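Local coordinates for type II secretion system protein C (Vibrio cholerae, PDB 2I6V) that is probably required, as part of the type II secretion system, for export of cholera toxin through the outer membrane, here represented by its PDZ domain, at residues A[58-61]-A[62-65]. Numbering follows the deposited sequence.
Sequences NTLF and QSMN
Asn58 and Gln62 are joined by the backbone bond of an alpha-helical turn, Gln62 N to Asn58 O at 3.0 Å, the last i to i+4 bond between 58-61 and 62-65. Beyond it the spacing tightens to i+3: Ser63 N binds Leu60 O (3.0 Å) and Met64 N binds Phe61 O (3.1 Å). The helix thus narrows into a turn that leads to the 3-10 residues 64-65, ahead of strand 69-76.

Ser63 suits this change of winding because its short side chain can reach back to the helix. With chi1 at 82°, Ser63 OG sits between its own backbone N and carbonyl carbon and donates to Leu60 O over 2.8 Å, in the carbonyl plane and on a lone pair. Leu60 O is therefore gripped twice by one residue. Leu60 and Phe61 both touch Leu46 of strand 42-46. Met64 lies alongside Phe61 and brings Met64 SD to the ring edge, 3.9 Å from Phe61 CD1. The long, flexible thioether suits this edge-on Met-aromatic contact, its polarisable sulfur meeting slightly positive ring C-H groups; Met64 also touches Gln1 and Ile3.

Asn58 and Gln62, one turn apart, bring their amides together with planes 72° apart. A water bridges them, accepting from Asn58 ND2 at 2.9 Å and donating to Gln62 OE1 at a short 2.5 Å, as fits polar residues on the surface. The chemistry implies a helix end secured by a doubly bonded carbonyl, with a hydrated amide pair and a sulfur-aromatic contact beside it, both at the surface of the PDZ domain.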
loop_
_atom_site.group_PDB
_atom_site.type_symbol
_atom_site.label_atom_id
_atom_site.label_comp_id
_atom_site.label_asym_id
_atom_site.label_seq_id
_atom_site.Cartn_x
_atom_site.Cartn_y
_atom_site.Cartn_z
ATOM N N ASN A 58 -0.049 8.638 9.594
ATOM C CA ASN A 58 1.081 9.338 10.194
ATOM C C ASN A 58 1.658 8.590 11.398
ATOM O O ASN A 58 2.869 8.394 11.512
ATOM C CB ASN A 58 0.683 10.749 10.602
ATOM C CG ASN A 58 1.857 11.547 11.107
ATOM O OD1 ASN A 58 2.866 11.696 10.411
ATOM N ND2 ASN A 58 1.745 12.056 12.326
ATOM N N THR A 59 0.775 8.141 12.280
ATOM C CA THR A 59 1.217 7.447 13.478
ATOM C C THR A 59 1.913 6.142 13.105
ATOM O O THR A 59 2.976 5.822 13.645
ATOM C CB THR A 59 0.045 7.190 14.412
ATOM O OG1 THR A 59 -0.418 8.441 14.921
ATOM C CG2 THR A 59 0.467 6.308 15.579
ATOM N N LEU A 60 1.322 5.399 12.175
ATOM C CA LEU A 60 1.926 4.140 11.729
ATOM C C LEU A 60 3.320 4.390 11.145
ATOM O O LEU A 60 4.286 3.689 11.474
ATOM C CB LEU A 60 1.030 3.436 10.711
ATOM C CG LEU A 60 1.434 2.034 10.255
ATOM C CD1 LEU A 60 1.465 1.057 11.434
ATOM C CD2 LEU A 60 0.471 1.550 9.186
ATOM N N PHE A 61 3.438 5.417 10.308
ATOM C CA PHE A 61 4.734 5.724 9.682
ATOM C C PHE A 61 5.823 6.137 10.673
ATOM O O PHE A 61 7.008 5.855 10.453
ATOM C CB PHE A 61 4.566 6.779 8.591
ATOM C CG PHE A 61 3.703 6.330 7.451
ATOM C CD1 PHE A 61 3.795 5.044 6.967
ATOM C CD2 PHE A 61 2.797 7.195 6.865
ATOM C CE1 PHE A 61 2.999 4.623 5.916
ATOM C CE2 PHE A 61 2.004 6.783 5.813
ATOM C CZ PHE A 61 2.107 5.492 5.338
ATOM N N GLN A 62 5.430 6.790 11.764
ATOM C CA GLN A 62 6.385 7.160 12.812
ATOM C C GLN A 62 7.016 5.930 13.466
ATOM O O GLN A 62 8.071 6.028 14.090
ATOM C CB GLN A 62 5.713 8.021 13.882
ATOM C CG GLN A 62 5.345 9.418 13.418
ATOM C CD GLN A 62 4.680 10.233 14.514
ATOM O OE1 GLN A 62 4.436 11.431 14.351
ATOM N NE2 GLN A 62 4.375 9.584 15.639
ATOM N N SER A 63 6.368 4.776 13.321
ATOM C CA SER A 63 6.826 3.548 13.963
ATOM C C SER A 63 7.549 2.633 12.984
ATOM O O SER A 63 7.999 1.546 13.350
ATOM C CB SER A 63 5.635 2.787 14.554
ATOM O OG SER A 63 4.977 2.019 13.550
ATOM N N MET A 64 7.663 3.060 11.737
ATOM C CA MET A 64 8.059 2.111 10.708
ATOM C C MET A 64 9.519 1.653 10.782
ATOM O O MET A 64 9.865 0.602 10.247
ATOM C CB MET A 64 7.692 2.614 9.322
ATOM C CG MET A 64 7.071 1.527 8.486
ATOM S SD MET A 64 6.457 2.180 6.947
ATOM C CE MET A 64 8.000 2.702 6.207
ATOM N N ASN A 65 10.362 2.419 11.467
ATOM C CA ASN A 65 11.742 1.999 11.688
ATOM C C ASN A 65 11.848 0.770 12.595
ATOM O O ASN A 65 12.911 0.145 12.682
ATOM C CB ASN A 65 12.573 3.141 12.266
ATOM C CG ASN A 65 11.994 3.684 13.550
ATOM O OD1 ASN A 65 10.842 4.123 13.592
ATOM N ND2 ASN A 65 12.795 3.671 14.610
HETATM O O HOH W 1 3.269 13.661 14.129
#